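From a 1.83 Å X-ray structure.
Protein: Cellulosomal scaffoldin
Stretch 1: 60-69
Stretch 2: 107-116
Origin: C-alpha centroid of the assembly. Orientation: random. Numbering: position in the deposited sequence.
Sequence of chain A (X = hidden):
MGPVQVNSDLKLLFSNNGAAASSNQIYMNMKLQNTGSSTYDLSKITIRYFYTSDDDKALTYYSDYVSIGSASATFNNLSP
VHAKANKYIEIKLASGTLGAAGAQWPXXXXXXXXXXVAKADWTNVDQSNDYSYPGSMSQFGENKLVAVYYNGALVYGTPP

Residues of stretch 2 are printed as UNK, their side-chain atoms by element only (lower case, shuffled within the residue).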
# COMPACT_ATOMS: atom_id res chain seq x y z
N THR A 60 -7.58 -0.47 -12.99
CA THR A 60 -7.04 -1.81 -12.93
C THR A 60 -5.78 -1.81 -12.09
O THR A 60 -4.93 -0.93 -12.23
CB THR A 60 -6.68 -2.33 -14.33
OG1 THR A 60 -7.87 -2.39 -15.12
CG2 THR A 60 -6.05 -3.72 -14.24
N TYR A 61 -5.67 -2.80 -11.21
CA TYR A 61 -4.46 -2.96 -10.42
C TYR A 61 -3.56 -4.00 -11.07
O TYR A 61 -4.01 -5.09 -11.42
CB TYR A 61 -4.80 -3.40 -8.99
CG TYR A 61 -3.57 -3.61 -8.13
CD1 TYR A 61 -2.94 -2.53 -7.52
CD2 TYR A 61 -3.04 -4.88 -7.92
CE1 TYR A 61 -1.81 -2.71 -6.72
CE2 TYR A 61 -1.91 -5.07 -7.11
CZ TYR A 61 -1.31 -3.98 -6.52
OH TYR A 61 -0.20 -4.15 -5.73
N TYR A 62 -2.29 -3.63 -11.25
CA TYR A 62 -1.29 -4.50 -11.85
C TYR A 62 -0.28 -4.95 -10.80
O TYR A 62 0.46 -4.13 -10.25
CB TYR A 62 -0.57 -3.77 -12.99
CG TYR A 62 -1.50 -3.48 -14.15
CD1 TYR A 62 -1.82 -4.46 -15.07
CD2 TYR A 62 -2.06 -2.21 -14.31
CE1 TYR A 62 -2.67 -4.20 -16.14
CE2 TYR A 62 -2.91 -1.94 -15.37
CZ TYR A 62 -3.22 -2.94 -16.28
OH TYR A 62 -4.07 -2.66 -17.32
N SER A 63 -0.26 -6.24 -10.52
CA SER A 63 0.71 -6.78 -9.56
C SER A 63 2.00 -7.18 -10.28
O SER A 63 2.09 -8.26 -10.86
CB SER A 63 0.11 -7.96 -8.79
OG SER A 63 0.95 -8.33 -7.71
N ASP A 64 2.99 -6.30 -10.22
CA ASP A 64 4.25 -6.50 -10.93
C ASP A 64 5.17 -7.45 -10.19
O ASP A 64 5.77 -8.35 -10.78
CB ASP A 64 4.98 -5.17 -11.12
CG ASP A 64 4.24 -4.21 -12.05
OD1 ASP A 64 3.50 -4.66 -12.95
OD2 ASP A 64 4.40 -2.99 -11.86
N TYR A 65 5.31 -7.24 -8.88
CA TYR A 65 6.22 -8.05 -8.09
C TYR A 65 5.78 -8.15 -6.63
O TYR A 65 5.46 -7.15 -5.99
CB TYR A 65 7.64 -7.49 -8.16
CG TYR A 65 8.63 -8.27 -7.31
CD1 TYR A 65 8.91 -9.60 -7.60
CD2 TYR A 65 9.27 -7.68 -6.23
CE1 TYR A 65 9.80 -10.32 -6.83
CE2 TYR A 65 10.18 -8.40 -5.45
CZ TYR A 65 10.43 -9.72 -5.77
OH TYR A 65 11.32 -10.46 -5.02
N VAL A 66 5.74 -9.38 -6.12
CA VAL A 66 5.48 -9.59 -4.70
C VAL A 66 6.47 -10.64 -4.23
O VAL A 66 6.43 -11.77 -4.71
CB VAL A 66 4.06 -10.07 -4.45
CG1 VAL A 66 3.80 -10.20 -2.96
CG2 VAL A 66 3.05 -9.12 -5.10
N SER A 67 7.35 -10.26 -3.31
CA SER A 67 8.48 -11.12 -2.95
C SER A 67 8.08 -12.37 -2.17
O SER A 67 8.81 -13.36 -2.16
CB SER A 67 9.54 -10.34 -2.19
OG SER A 67 9.09 -9.96 -0.91
N ILE A 68 6.93 -12.32 -1.50
CA ILE A 68 6.40 -13.48 -0.79
C ILE A 68 4.92 -13.60 -1.09
O ILE A 68 4.18 -12.64 -0.87
CB ILE A 68 6.54 -13.35 0.74
CG1 ILE A 68 7.99 -13.06 1.14
CG2 ILE A 68 6.00 -14.60 1.44
CD1 ILE A 68 8.15 -12.84 2.64
N GLY A 69 4.50 -14.77 -1.57
CA GLY A 69 3.11 -15.02 -1.92
C GLY A 69 2.64 -14.21 -3.12
O GLY A 69 3.34 -14.10 -4.13
N UNK A 107 13.50 -18.03 5.87
CA UNK A 107 12.58 -17.13 6.56
C UNK A 107 12.95 -15.70 6.15
O UNK A 107 14.12 -15.41 5.96
o UNK A 107 11.96 -16.29 8.76
c UNK A 107 12.69 -17.29 8.07
N UNK A 108 11.95 -14.83 5.99
CA UNK A 108 12.22 -13.45 5.61
C UNK A 108 11.44 -12.49 6.49
O UNK A 108 10.28 -12.75 6.82
c UNK A 108 12.81 -13.88 3.18
c UNK A 108 11.86 -13.20 4.15
o UNK A 108 12.70 -12.71 1.11
c UNK A 108 12.37 -13.71 1.75
n UNK A 108 11.63 -14.68 1.23
N UNK A 109 12.07 -11.39 6.89
CA UNK A 109 11.44 -10.46 7.82
C UNK A 109 10.79 -9.27 7.11
O UNK A 109 10.24 -8.37 7.75
c UNK A 109 12.44 -9.98 8.87
o UNK A 109 13.51 -9.29 8.28
N UNK A 110 10.86 -9.27 5.79
CA UNK A 110 10.20 -8.23 5.03
C UNK A 110 9.66 -8.75 3.71
O UNK A 110 10.13 -9.77 3.18
c UNK A 110 13.18 -6.25 3.56
c UNK A 110 12.35 -7.45 3.96
o UNK A 110 13.22 -5.94 2.34
c UNK A 110 11.15 -7.06 4.78
o UNK A 110 13.80 -5.62 4.45
N UNK A 111 8.67 -8.06 3.19
CA UNK A 111 8.07 -8.43 1.93
C UNK A 111 8.01 -7.18 1.05
O UNK A 111 7.67 -6.10 1.52
c UNK A 111 6.68 -9.04 2.11
c UNK A 111 5.75 -8.06 2.84
c UNK A 111 6.10 -9.45 0.76
N UNK A 112 8.38 -7.36 -0.21
CA UNK A 112 8.31 -6.28 -1.19
C UNK A 112 7.07 -6.42 -2.06
O UNK A 112 6.79 -7.50 -2.59
o UNK A 112 10.70 -5.99 -1.25
c UNK A 112 9.56 -6.28 -2.07
c UNK A 112 9.44 -5.21 -3.16
N UNK A 113 6.31 -5.34 -2.21
CA UNK A 113 5.10 -5.35 -3.02
C UNK A 113 5.22 -4.21 -4.03
O UNK A 113 5.39 -3.04 -3.64
c UNK A 113 3.81 -6.21 -1.05
c UNK A 113 2.96 -5.82 0.15
c UNK A 113 3.86 -5.14 -2.15
c UNK A 113 2.58 -5.13 -2.98
N UNK A 114 5.14 -4.53 -5.32
CA UNK A 114 5.21 -3.52 -6.37
C UNK A 114 3.97 -3.62 -7.22
O UNK A 114 3.70 -4.65 -7.81
c UNK A 114 6.47 -3.70 -7.22
n UNK A 114 10.15 -3.82 -6.61
o UNK A 114 8.93 -3.92 -8.49
c UNK A 114 7.74 -3.67 -6.42
c UNK A 114 9.00 -3.82 -7.27
N UNK A 115 3.21 -2.54 -7.28
CA UNK A 115 1.95 -2.55 -7.99
C UNK A 115 1.75 -1.23 -8.71
O UNK A 115 2.40 -0.23 -8.39
N UNK A 116 0.86 -1.24 -9.68
CA UNK A 116 0.50 -0.02 -10.39
C UNK A 116 -0.99 0.03 -10.53
O UNK A 116 -1.65 -1.01 -10.63
n UNK A 116 1.78 -0.91 -15.40
c UNK A 116 1.14 0.01 -11.77
c UNK A 116 3.19 0.06 -13.15
n UNK A 116 2.34 -3.06 -14.87
c UNK A 116 2.39 -1.77 -14.60
n UNK A 116 3.06 -1.34 -13.54
c UNK A 116 2.62 0.31 -11.77
O HOH W 1 1.61 -6.20 -6.19
O HOH W 2 11.17 -10.55 0.68
O HOH W 3 11.55 -14.10 -2.04

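Position 107 carries one carbon and one oxygen beyond CA, a short unbranched hydroxymethyl group that points away from stretch 1 and touches nothing there; it is Ser107. At position 108 a chain of three carbons ends in one oxygen and one nitrogen, the pattern of a glutamine, Gln108. Its NE2 lies 4.0 Å from Ile68 CG1, and two waters extend its reach: one accepts from Ser67 OG and donates to Gln108 OE1 (2.7 Å each), while the other donates to Ser67 O (2.8 Å) and accepts a weak hydrogen bond from Gln108 NE2 (3.3 Å). Position 109 again has one carbon and one oxygen, directed away from stretch 1 and without contact, hence Ser109.

The strand begins at position 110, where three carbons in a row end in two oxygens. The carboxylate identifies Glu110; both of its oxygens are hydrogen-bonded elsewhere in the structure, and it is the backbone O that meets stretch 1, 3.7 Å from Ile68 CD1. Position 111 has three carbons, the first carrying the other two, and no polar atom. This is Val111, whose CG2 packs 3.9 Å from Ile68 CB and 4.4 Å from Val66 CG1. At position 112 the first carbon carries one oxygen and one carbon, which makes it Thr112; its CG2 approaches the ring edge of Tyr65, 3.9 Å from CD2.

Four carbons forked at the first, with one arm two carbons long, mark position 113 as Ile113. It shares a sheet face with Val66, and its CG1 lies 4.4 Å from Val66 CG1. Position 114 shows three carbons, the last bearing one oxygen and one nitrogen: Gln114, extending on the same face as Tyr65, with OE1 3.8 Å from Tyr65 CB. Position 115 has no side-chain atoms and is Gly115. A CB built there would lie 2.1 Å from Tyr61 OH, a clash, so the bare CA leaves room for the tyrosine hydroxyl, 3.5 Å away. Position 116 carries three carbons, a nitrogen, and a carbon with two further nitrogens, a guanidinium that names Arg116. Its NE donates to Asp64 OD2 at 2.7 Å and its NH2 to Asp64 OD1 at 2.8 Å, forming a two-pronged salt bridge, while Tyr62 CB sits over one guanidinium face.

The contact is an antiparallel strand pairing. Tyr62 N donates to Arg116 O at 2.8 Å and Arg116 N returns to Tyr62 O at 3.0 Å; Gln114 N reaches Tyr65 O at 2.7 Å. Between these pairs a beta bulge shifts the register by one, and Gln114 O accepts from both Asp64 N (3.0 Å) and Tyr65 N (3.2 Å). The bulge turns the Asp64 side chain toward stretch 2, where the arginine meets it. Beyond the strand of stretch 1, Ser67 continues the pairing: its N donates to Thr112 O at 2.9 Å, and its OG takes the place of a backbone acceptor, receiving Thr112 N at 2.8 Å.

Stretch 2 107-116: SQSEVTIQGR
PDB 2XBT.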